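Local coordinates for protein endo-beta-mannanase (Rhizomucor miehei, PDB 4QP0) that probably hydrolyses beta-1,4-mannosidic linkages at random in mannans, galactomannans and glucomannans, as a secreted family 5 glycoside hydrolase with a TIM-barrel fold, at residues 105-110 with 144-149; 132-137 with 192-197; 137-142 with 200-205; 170-175 with 248-253. All blocks are in the same frame, centred on the assembly; numbering follows the deposited sequence.

How the interactions relate
From the N terminus, strand 102-106 comes first. Interaction 1 closes a loop of 33 residues, joining the end of that strand to helix 136-151. Before that loop is complete the chain has opened interactions 2 and 3, so both cross interaction 1. They bring helix 192-209 against helix 136-151 and the turn before it. They also cross each other and share Glu137. Interaction 4 opens after interaction 1 has closed but before 2 and 3 do, so it crosses those two. It joins the end of strand 167-171 to the lead-in of strand 253-257. None nests within another. Together they tie strand ends, two outer helices and the approach to strand 253-257.

Interaction 1. Residues 105-110 with 144-149; sequences FTLNNN and EYISHV
At the end of a TIM-barrel strand, Leu107 packs on Tyr145, Ile146 and Val149 of helix 136-151. Leu107 directly follows strand 102-106 and carries its side of the contact alone. Its CG lies anti to the carbonyl carbon (chi1 -71°), and its two methyls part to reach different helix residues. CD1 meets Ile146 CG1 at 4.0 Å, the two side chains crossing at about a right angle. CD2 meets Val149 CG1 at 4.1 Å, and here the side chains slide past each other in opposite directions. The third partner is met mainly through the backbone. Leu107 O lies 3.7 Å from Tyr145 CE2 and approaches the ring obliquely. Val149 CG2 covers one face of the same ring, 3.7 Å above its plane and offset toward the rim. The Tyr145 hydroxyl hydrogen-bonds to Leu56 O. The ring is therefore held at its tip as well as over one face. No hydrogen bond joins the two segments; the contact is buried, mainly apolar packing. Around it, strand 102-106 runs parallel to its neighbours, strands 51-55 and 167-171. Ile146 also touches Ile202, Tyr205 and Ile206 of helix 192-209, so it packs against both the strand end and the next helix.

Interaction 2. Residues 132-137 with 192-197; sequences FYTNTE and TTVTTA
Tyr133 meets helix 192-209 first with its CB, which lies 4.0 Å from Val194 CG1. Its CG is anti to the carbonyl carbon (chi1 -57°), and the ring runs on past the helix. Along the ring, CE2 comes within 4.4 Å of Thr195 OG1. This approach is oblique and loose, and it is no hydrogen bond. The ring also meets that of Trp198, one turn further along the same helix, with the planes at about 50°. Beyond the ring, the OH hydrogen-bonds to Arg177 O, in the loop after strand 167-171. This holds the polar end of a buried side chain. In the TIM barrel, residues 132-135 are the tail of the long connection after strand 102-106. Asn135 takes the N-cap position of helix 136-151. The contact joins the lead-in to that helix with the first turns of helix 192-209. Val194 CG1 is the main contact atom on the second helix. Besides Tyr133 CB it touches Thr134 CG2 at 4.1 Å, the threonine and valine side chains crossing at about a right angle. Thr134 is solvent-exposed, so this side of the contact lies at the surface. Val194 CG1 is set anti to its own nitrogen (chi1 160°), which carries it out to both neighbours. Thr195, next to it in the helix, is buried and also touches Met239.

Interaction 3. Residues 137-142 with 200-205; sequences EMIDSF and KEISEY
Helices 137-142 and 200-205 run in roughly the same direction, with a signed crossing angle of -30° and axes 11.6 Å apart, and their CA atoms come closest at Ile139 and Ile202. Ile202 fills the middle of the gap. Its CD1 lies 4.0 Å from Ile139 CG2 and equally far from Phe142 CD2. Its other methyl, CG2, meets Phe142 CE2 at 4.0 Å. The isoleucine and the phenylalanine cross at about a right angle, with two ring carbons against two methyls. Phe142 CG stands anti to the backbone N (chi1 -170°), which carries the ring toward the other helix. These are successive outer helices of the TIM barrel, and the strand between them in sequence, 167-171, lies on their inner side. There Ile202 also touches Ile172. Beside Phe142, its ring meets that of Phe132, from the turn before helix 136-151. Toward solvent, Glu201 borders the apolar patch. Its CG sits between the backbone N and the carbonyl carbon, and the extended chain crosses Ile139 nearly at right angles. Glu201 OE1 lies 3.8 Å from Ile139 CD1, a plain packing contact. Its other oxygen has a long, weak ion pair with Lys143 NZ.

Interaction 4. Residues 170-175 with 248-253; sequences WEIANE and SSIDFG
Glu171 and Ile172 face Phe252 and Ile250 in a small, loose and buried contact. Glu171 OE2 comes within 4.2 Å of Phe252 CE1. The two side chains cross at about a right angle, and the carboxylate plane is turned 24° from the ring plane. Ile172 CD1 and Ile250 CD1 meet methyl to methyl at 4.4 Å. No hydrogen bond spans the segments, and the CA atoms stay at least 9.6 Å apart, so only side-chain ends bridge them. Phe252 reaches in with its CG between the backbone N and the carbonyl carbon (chi1 65°). Leu214 and Ala216 of strand 214-216 touch its side chain. Ile250 packs on Val217, and Ile172 on Phe142, Trp198 and Ile202 of the outer helices. The carboxylate of Glu171 is held through its other oxygen. OE1 forms a salt bridge with Arg53 NE and accepts a hydrogen bond from Thr106 OG1. These two bonds fix how the group is turned. Further out, Arg53 NH2 also bonds to Asn174 OD1, while Asn109 OD1 accepts from Asn174 ND2. Glu171, Thr106 and Arg53 come from three adjoining parallel strands. Asn174 and Glu175, with the proline that follows, form the Asn-Glu-Pro motif of glycoside hydrolase family 5 at the end of strand 167-171. In this family the glutamate of the motif is the acid/base, so Glu175 probably has that role, with Asn174 beside it and the Arg53-Glu171 pair deeper in the barrel.

Interaction 1. Residues 105-110 with 144-149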
# COMPACT_ATOMS: atom_id res chain seq x y z
N PHE A 105 5.13 -2.94 -2.89
CA PHE A 105 5.25 -1.78 -3.77
C PHE A 105 3.88 -1.32 -4.25
O PHE A 105 3.13 -2.10 -4.83
CB PHE A 105 6.13 -2.08 -4.98
CG PHE A 105 7.62 -1.99 -4.71
CD1 PHE A 105 8.18 -0.85 -4.11
CD2 PHE A 105 8.47 -3.02 -5.09
CE1 PHE A 105 9.55 -0.77 -3.87
CE2 PHE A 105 9.84 -2.94 -4.85
CZ PHE A 105 10.38 -1.82 -4.25
N THR A 106 3.57 -0.05 -4.01
CA THR A 106 2.31 0.53 -4.47
C THR A 106 2.59 1.28 -5.77
O THR A 106 3.52 2.08 -5.85
CB THR A 106 1.70 1.46 -3.40
OG1 THR A 106 1.64 0.76 -2.14
CG2 THR A 106 0.30 1.91 -3.78
N LEU A 107 1.80 1.01 -6.80
CA LEU A 107 2.17 1.43 -8.16
C LEU A 107 1.59 2.76 -8.65
O LEU A 107 1.94 3.25 -9.73
CB LEU A 107 1.85 0.32 -9.16
CG LEU A 107 2.73 -0.93 -9.10
CD1 LEU A 107 2.06 -2.09 -9.80
CD2 LEU A 107 4.12 -0.67 -9.68
N ASN A 108 0.70 3.33 -7.84
CA ASN A 108 0.01 4.58 -8.17
C ASN A 108 -0.61 5.12 -6.89
O ASN A 108 -0.54 4.47 -5.84
CB ASN A 108 -1.07 4.32 -9.23
CG ASN A 108 -1.30 5.51 -10.14
OD1 ASN A 108 -1.16 6.67 -9.74
ND2 ASN A 108 -1.68 5.23 -11.39
N ASN A 109 -1.20 6.32 -6.97
CA ASN A 109 -1.80 6.97 -5.80
C ASN A 109 -3.10 7.66 -6.19
O ASN A 109 -3.19 8.26 -7.27
CB ASN A 109 -0.82 7.99 -5.21
CG ASN A 109 -1.26 8.52 -3.86
OD1 ASN A 109 -2.11 7.93 -3.20
ND2 ASN A 109 -0.67 9.63 -3.44
N ASN A 110 -4.11 7.58 -5.33
CA ASN A 110 -5.37 8.30 -5.53
C ASN A 110 -5.17 9.82 -5.42
O ASN A 110 -5.66 10.59 -6.27
CB ASN A 110 -6.44 7.83 -4.54
CG ASN A 110 -7.84 8.32 -4.88
OD1 ASN A 110 -8.39 7.99 -5.94
ND2 ASN A 110 -8.43 9.09 -3.98
N GLU A 144 1.51 0.18 -19.59
CA GLU A 144 2.90 0.23 -20.06
C GLU A 144 3.89 0.53 -18.92
O GLU A 144 5.01 0.03 -18.93
CB GLU A 144 3.07 1.19 -21.25
CG GLU A 144 2.92 2.68 -20.95
CD GLU A 144 3.11 3.58 -22.16
OE1 GLU A 144 2.87 4.81 -22.04
OE2 GLU A 144 3.49 3.07 -23.24
N TYR A 145 3.46 1.31 -17.93
CA TYR A 145 4.27 1.59 -16.75
C TYR A 145 4.44 0.32 -15.91
O TYR A 145 5.56 -0.02 -15.51
CB TYR A 145 3.68 2.72 -15.90
CG TYR A 145 4.47 3.03 -14.64
CD1 TYR A 145 5.71 3.67 -14.71
CD2 TYR A 145 3.98 2.68 -13.38
CE1 TYR A 145 6.43 3.97 -13.57
CE2 TYR A 145 4.70 2.96 -12.22
CZ TYR A 145 5.93 3.61 -12.32
OH TYR A 145 6.66 3.90 -11.18
N ILE A 146 3.32 -0.36 -15.66
CA ILE A 146 3.31 -1.62 -14.91
C ILE A 146 4.23 -2.63 -15.57
O ILE A 146 5.10 -3.20 -14.90
CB ILE A 146 1.87 -2.17 -14.75
CG1 ILE A 146 1.13 -1.38 -13.67
CG2 ILE A 146 1.86 -3.66 -14.42
CD1 ILE A 146 -0.37 -1.57 -13.68
N SER A 147 4.07 -2.82 -16.87
CA SER A 147 4.94 -3.69 -17.66
C SER A 147 6.41 -3.36 -17.47
O SER A 147 7.23 -4.24 -17.27
CB SER A 147 4.59 -3.61 -19.15
OG SER A 147 5.64 -4.14 -19.95
N HIS A 148 6.74 -2.07 -17.55
CA HIS A 148 8.11 -1.60 -17.42
C HIS A 148 8.68 -1.93 -16.06
O HIS A 148 9.80 -2.41 -15.95
CB HIS A 148 8.16 -0.10 -17.67
CG HIS A 148 9.55 0.45 -17.78
ND1 HIS A 148 10.07 0.87 -18.95
CD2 HIS A 148 10.53 0.64 -16.82
CE1 HIS A 148 11.32 1.31 -18.74
NE2 HIS A 148 11.61 1.16 -17.44
N VAL A 149 7.89 -1.67 -15.02
CA VAL A 149 8.35 -1.88 -13.65
C VAL A 149 8.55 -3.36 -13.37
O VAL A 149 9.61 -3.76 -12.87
CB VAL A 149 7.39 -1.25 -12.62
CG1 VAL A 149 7.78 -1.64 -11.20
CG2 VAL A 149 7.39 0.26 -12.76

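Interaction 2. Residues 132-137 with 192-197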
# COMPACT_ATOMS: atom_id res chain seq x y z
N PHE A 132 -9.55 8.13 -15.07
CA PHE A 132 -8.48 7.13 -14.93
C PHE A 132 -9.00 5.69 -14.87
O PHE A 132 -8.29 4.75 -15.23
CB PHE A 132 -7.63 7.45 -13.69
CG PHE A 132 -6.34 6.68 -13.62
CD1 PHE A 132 -5.34 6.90 -14.55
CD2 PHE A 132 -6.14 5.74 -12.63
CE1 PHE A 132 -4.15 6.19 -14.49
CE2 PHE A 132 -4.95 5.03 -12.56
CZ PHE A 132 -3.96 5.25 -13.50
N TYR A 133 -10.24 5.54 -14.42
CA TYR A 133 -10.87 4.23 -14.26
C TYR A 133 -11.53 3.70 -15.53
O TYR A 133 -11.81 2.50 -15.63
CB TYR A 133 -11.89 4.25 -13.11
CG TYR A 133 -11.31 4.67 -11.77
CD1 TYR A 133 -10.00 4.36 -11.42
CD2 TYR A 133 -12.09 5.36 -10.84
CE1 TYR A 133 -9.48 4.73 -10.19
CE2 TYR A 133 -11.57 5.74 -9.62
CZ TYR A 133 -10.26 5.43 -9.30
OH TYR A 133 -9.74 5.80 -8.08
N THR A 134 -11.77 4.58 -16.51
CA THR A 134 -12.47 4.20 -17.75
C THR A 134 -11.67 4.43 -19.05
O THR A 134 -11.68 3.59 -19.95
CB THR A 134 -13.87 4.85 -17.87
OG1 THR A 134 -13.82 6.20 -17.37
CG2 THR A 134 -14.88 4.05 -17.08
N ASN A 135 -11.00 5.58 -19.11
CA ASN A 135 -10.28 6.04 -20.30
C ASN A 135 -9.25 5.04 -20.81
O ASN A 135 -8.25 4.80 -20.13
CB ASN A 135 -9.62 7.39 -20.00
CG ASN A 135 -9.15 8.11 -21.24
OD1 ASN A 135 -9.96 8.60 -22.03
ND2 ASN A 135 -7.84 8.18 -21.42
N THR A 136 -9.47 4.49 -22.01
CA THR A 136 -8.57 3.47 -22.58
C THR A 136 -7.14 3.97 -22.77
O THR A 136 -6.17 3.24 -22.48
CB THR A 136 -9.13 2.88 -23.90
OG1 THR A 136 -10.45 2.37 -23.68
CG2 THR A 136 -8.26 1.73 -24.40
N GLU A 137 -7.00 5.21 -23.24
CA GLU A 137 -5.69 5.86 -23.42
C GLU A 137 -4.93 5.98 -22.08
O GLU A 137 -3.76 5.62 -22.01
CB GLU A 137 -5.86 7.23 -24.09
CG GLU A 137 -4.67 7.71 -24.90
CD GLU A 137 -4.76 9.18 -25.26
N THR A 192 -19.39 1.75 -7.78
CA THR A 192 -18.69 0.58 -7.26
C THR A 192 -18.48 -0.45 -8.37
O THR A 192 -17.53 -1.22 -8.33
CB THR A 192 -19.40 -0.04 -6.05
OG1 THR A 192 -20.74 -0.39 -6.41
CG2 THR A 192 -19.45 0.94 -4.88
N THR A 193 -19.38 -0.46 -9.36
CA THR A 193 -19.22 -1.29 -10.57
C THR A 193 -18.00 -0.87 -11.38
O THR A 193 -17.24 -1.72 -11.86
CB THR A 193 -20.47 -1.23 -11.48
OG1 THR A 193 -21.62 -1.67 -10.75
CG2 THR A 193 -20.30 -2.11 -12.72
N VAL A 194 -17.82 0.44 -11.55
CA VAL A 194 -16.72 0.99 -12.35
C VAL A 194 -15.36 0.85 -11.65
O VAL A 194 -14.36 0.48 -12.26
CB VAL A 194 -17.01 2.46 -12.74
CG1 VAL A 194 -15.73 3.19 -13.14
CG2 VAL A 194 -18.05 2.51 -13.85
N THR A 195 -15.35 1.14 -10.35
CA THR A 195 -14.14 1.01 -9.55
C THR A 195 -13.65 -0.45 -9.57
O THR A 195 -12.50 -0.71 -9.88
CB THR A 195 -14.38 1.54 -8.11
OG1 THR A 195 -13.20 2.18 -7.62
CG2 THR A 195 -14.82 0.44 -7.16
N THR A 196 -14.56 -1.38 -9.29
CA THR A 196 -14.25 -2.80 -9.22
C THR A 196 -13.78 -3.38 -10.55
O THR A 196 -12.83 -4.18 -10.58
CB THR A 196 -15.46 -3.59 -8.67
OG1 THR A 196 -15.72 -3.18 -7.32
CG2 THR A 196 -15.22 -5.10 -8.71
N ALA A 197 -14.42 -2.97 -11.65
CA ALA A 197 -14.02 -3.44 -12.98
C ALA A 197 -12.62 -2.95 -13.38
O ALA A 197 -11.84 -3.69 -13.98
CB ALA A 197 -15.07 -3.05 -14.02

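Interaction 3. Residues 137-142 with 200-205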
# COMPACT_ATOMS: atom_id res chain seq x y z
N GLU A 137 -7.00 5.21 -23.24
CA GLU A 137 -5.69 5.86 -23.42
C GLU A 137 -4.93 5.98 -22.08
O GLU A 137 -3.76 5.62 -22.01
CB GLU A 137 -5.86 7.23 -24.09
CG GLU A 137 -4.67 7.71 -24.90
CD GLU A 137 -4.76 9.18 -25.26
N MET A 138 -5.61 6.46 -21.04
CA MET A 138 -5.02 6.57 -19.69
C MET A 138 -4.63 5.21 -19.09
O MET A 138 -3.55 5.07 -18.51
CB MET A 138 -5.96 7.32 -18.73
CG MET A 138 -5.98 8.84 -18.90
SD MET A 138 -7.20 9.69 -17.88
CE MET A 138 -7.38 11.26 -18.72
N ILE A 139 -5.52 4.23 -19.22
CA ILE A 139 -5.29 2.85 -18.76
C ILE A 139 -4.07 2.21 -19.45
O ILE A 139 -3.32 1.46 -18.82
CB ILE A 139 -6.55 1.96 -18.98
CG1 ILE A 139 -7.75 2.50 -18.19
CG2 ILE A 139 -6.28 0.50 -18.63
CD1 ILE A 139 -9.09 1.90 -18.57
N ASP A 140 -3.88 2.50 -20.74
CA ASP A 140 -2.76 1.94 -21.50
C ASP A 140 -1.40 2.51 -21.07
O ASP A 140 -0.37 1.84 -21.20
CB ASP A 140 -2.97 2.14 -23.00
CG ASP A 140 -3.97 1.16 -23.58
OD1 ASP A 140 -4.22 0.11 -22.94
OD2 ASP A 140 -4.51 1.44 -24.67
N SER A 141 -1.43 3.73 -20.55
CA SER A 141 -0.25 4.38 -19.99
C SER A 141 0.08 3.81 -18.62
O SER A 141 1.26 3.67 -18.27
CB SER A 141 -0.47 5.89 -19.90
OG SER A 141 0.72 6.56 -19.54
N PHE A 142 -0.95 3.47 -17.84
CA PHE A 142 -0.74 2.80 -16.56
C PHE A 142 -0.20 1.40 -16.82
O PHE A 142 0.74 0.96 -16.15
CB PHE A 142 -2.02 2.78 -15.71
CG PHE A 142 -1.80 2.31 -14.28
CD1 PHE A 142 -0.57 2.48 -13.63
CD2 PHE A 142 -2.86 1.73 -13.56
CE1 PHE A 142 -0.38 2.04 -12.32
CE2 PHE A 142 -2.67 1.30 -12.25
CZ PHE A 142 -1.44 1.46 -11.63
N LYS A 200 -10.29 -5.01 -11.55
CA LYS A 200 -10.27 -6.36 -12.10
C LYS A 200 -9.22 -6.50 -13.20
O LYS A 200 -8.33 -7.35 -13.10
CB LYS A 200 -11.66 -6.73 -12.63
CG LYS A 200 -11.81 -8.16 -13.14
CD LYS A 200 -13.26 -8.44 -13.49
CE LYS A 200 -13.50 -9.92 -13.77
NZ LYS A 200 -13.03 -10.30 -15.13
N GLU A 201 -9.31 -5.64 -14.23
CA GLU A 201 -8.45 -5.76 -15.40
C GLU A 201 -6.99 -5.36 -15.15
O GLU A 201 -6.08 -5.93 -15.75
CB GLU A 201 -9.03 -5.00 -16.60
CG GLU A 201 -8.70 -3.52 -16.66
CD GLU A 201 -9.01 -2.91 -18.01
OE1 GLU A 201 -9.60 -1.81 -18.03
OE2 GLU A 201 -8.66 -3.53 -19.04
N ILE A 202 -6.77 -4.37 -14.29
CA ILE A 202 -5.42 -3.99 -13.90
C ILE A 202 -4.74 -5.12 -13.13
O ILE A 202 -3.59 -5.45 -13.41
CB ILE A 202 -5.39 -2.67 -13.09
CG1 ILE A 202 -5.85 -1.48 -13.96
CG2 ILE A 202 -4.01 -2.41 -12.50
CD1 ILE A 202 -5.02 -1.22 -15.20
N SER A 203 -5.45 -5.72 -12.19
CA SER A 203 -4.87 -6.84 -11.43
C SER A 203 -4.66 -8.06 -12.33
O SER A 203 -3.68 -8.78 -12.19
CB SER A 203 -5.70 -7.20 -10.19
OG SER A 203 -7.02 -7.61 -10.52
N GLU A 204 -5.58 -8.27 -13.28
CA GLU A 204 -5.40 -9.31 -14.29
C GLU A 204 -4.21 -9.00 -15.19
O GLU A 204 -3.42 -9.89 -15.50
CB GLU A 204 -6.67 -9.56 -15.11
CG GLU A 204 -7.66 -10.49 -14.40
CD GLU A 204 -9.05 -10.50 -15.03
OE1 GLU A 204 -9.26 -9.83 -16.08
OE2 GLU A 204 -9.94 -11.18 -14.47
N TYR A 205 -4.05 -7.74 -15.57
CA TYR A 205 -2.89 -7.34 -16.37
C TYR A 205 -1.57 -7.61 -15.63
O TYR A 205 -0.62 -8.10 -16.24
CB TYR A 205 -2.97 -5.88 -16.83
CG TYR A 205 -1.80 -5.45 -17.70
CD1 TYR A 205 -1.70 -5.88 -19.03
CD2 TYR A 205 -0.79 -4.63 -17.19
CE1 TYR A 205 -0.63 -5.50 -19.83
CE2 TYR A 205 0.28 -4.24 -17.98
CZ TYR A 205 0.36 -4.67 -19.30
OH TYR A 205 1.42 -4.29 -20.08

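Interaction 4. Residues 170-175 with 248-253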
# COMPACT_ATOMS: atom_id res chain seq x y z
N TRP A 170 2.54 -6.73 -5.37
CA TRP A 170 2.15 -5.46 -5.99
C TRP A 170 0.83 -4.92 -5.52
O TRP A 170 -0.13 -5.67 -5.33
CB TRP A 170 2.07 -5.63 -7.50
CG TRP A 170 3.33 -6.19 -8.08
CD1 TRP A 170 3.53 -7.46 -8.62
CD2 TRP A 170 4.64 -5.52 -8.18
NE1 TRP A 170 4.83 -7.61 -9.04
CE2 TRP A 170 5.55 -6.49 -8.81
CE3 TRP A 170 5.12 -4.26 -7.84
CZ2 TRP A 170 6.88 -6.19 -9.07
CZ3 TRP A 170 6.46 -3.96 -8.11
CH2 TRP A 170 7.32 -4.90 -8.71
N GLU A 171 0.75 -3.61 -5.34
CA GLU A 171 -0.52 -2.95 -5.09
C GLU A 171 -0.82 -2.01 -6.24
O GLU A 171 0.04 -1.21 -6.64
CB GLU A 171 -0.50 -2.18 -3.78
CG GLU A 171 -0.15 -3.03 -2.57
CD GLU A 171 -0.68 -2.46 -1.29
OE1 GLU A 171 -0.50 -1.24 -1.05
OE2 GLU A 171 -1.30 -3.23 -0.52
N ILE A 172 -2.04 -2.10 -6.75
CA ILE A 172 -2.50 -1.30 -7.90
C ILE A 172 -2.36 0.21 -7.68
O ILE A 172 -1.68 0.90 -8.44
CB ILE A 172 -3.97 -1.63 -8.27
CG1 ILE A 172 -4.08 -3.08 -8.76
CG2 ILE A 172 -4.50 -0.65 -9.31
CD1 ILE A 172 -5.50 -3.63 -8.79
N ALA A 173 -3.02 0.72 -6.63
CA ALA A 173 -3.01 2.13 -6.31
C ALA A 173 -3.26 2.36 -4.82
O ALA A 173 -3.90 1.54 -4.16
CB ALA A 173 -4.04 2.87 -7.13
N ASN A 174 -2.77 3.48 -4.32
CA ASN A 174 -2.99 3.86 -2.94
C ASN A 174 -4.35 4.53 -2.75
O ASN A 174 -4.66 5.53 -3.40
CB ASN A 174 -1.87 4.78 -2.45
CG ASN A 174 -1.97 5.08 -0.99
OD1 ASN A 174 -2.11 4.17 -0.16
ND2 ASN A 174 -1.91 6.36 -0.64
N GLU A 175 -5.16 3.92 -1.88
CA GLU A 175 -6.46 4.44 -1.44
C GLU A 175 -7.42 4.94 -2.52
O GLU A 175 -7.96 6.03 -2.39
CB GLU A 175 -6.25 5.53 -0.38
CG GLU A 175 -5.40 5.09 0.81
CD GLU A 175 -5.29 6.15 1.89
OE1 GLU A 175 -5.38 7.36 1.57
OE2 GLU A 175 -5.10 5.78 3.07
N SER A 248 -10.61 -13.25 -8.29
CA SER A 248 -9.58 -14.29 -8.26
C SER A 248 -8.21 -13.71 -8.58
O SER A 248 -7.18 -14.31 -8.29
CB SER A 248 -9.93 -15.40 -9.26
OG SER A 248 -10.25 -14.84 -10.52
N SER A 249 -8.21 -12.51 -9.15
CA SER A 249 -7.00 -11.79 -9.51
C SER A 249 -6.36 -11.03 -8.34
O SER A 249 -5.27 -10.48 -8.48
CB SER A 249 -7.32 -10.82 -10.64
OG SER A 249 -6.14 -10.42 -11.30
N ILE A 250 -7.05 -10.99 -7.20
CA ILE A 250 -6.59 -10.31 -5.98
C ILE A 250 -6.27 -11.36 -4.92
O ILE A 250 -7.16 -12.11 -4.49
CB ILE A 250 -7.67 -9.34 -5.44
CG1 ILE A 250 -8.11 -8.32 -6.51
CG2 ILE A 250 -7.20 -8.66 -4.16
CD1 ILE A 250 -7.17 -7.14 -6.72
N ASP A 251 -5.02 -11.42 -4.48
CA ASP A 251 -4.58 -12.48 -3.56
C ASP A 251 -4.85 -12.19 -2.09
O ASP A 251 -5.15 -13.10 -1.32
CB ASP A 251 -3.10 -12.78 -3.75
CG ASP A 251 -2.77 -13.20 -5.17
OD1 ASP A 251 -3.38 -14.19 -5.66
OD2 ASP A 251 -1.92 -12.55 -5.79
N PHE A 252 -4.72 -10.92 -1.70
CA PHE A 252 -5.06 -10.49 -0.35
C PHE A 252 -5.78 -9.14 -0.35
O PHE A 252 -5.67 -8.35 -1.29
CB PHE A 252 -3.83 -10.48 0.57
CG PHE A 252 -2.78 -9.48 0.19
CD1 PHE A 252 -2.78 -8.20 0.74
CD2 PHE A 252 -1.77 -9.82 -0.71
CE1 PHE A 252 -1.80 -7.28 0.38
CE2 PHE A 252 -0.79 -8.90 -1.07
CZ PHE A 252 -0.81 -7.63 -0.52
N GLY A 253 -6.54 -8.89 0.72
CA GLY A 253 -7.27 -7.63 0.88
C GLY A 253 -6.53 -6.66 1.78
O GLY A 253 -5.79 -7.07 2.70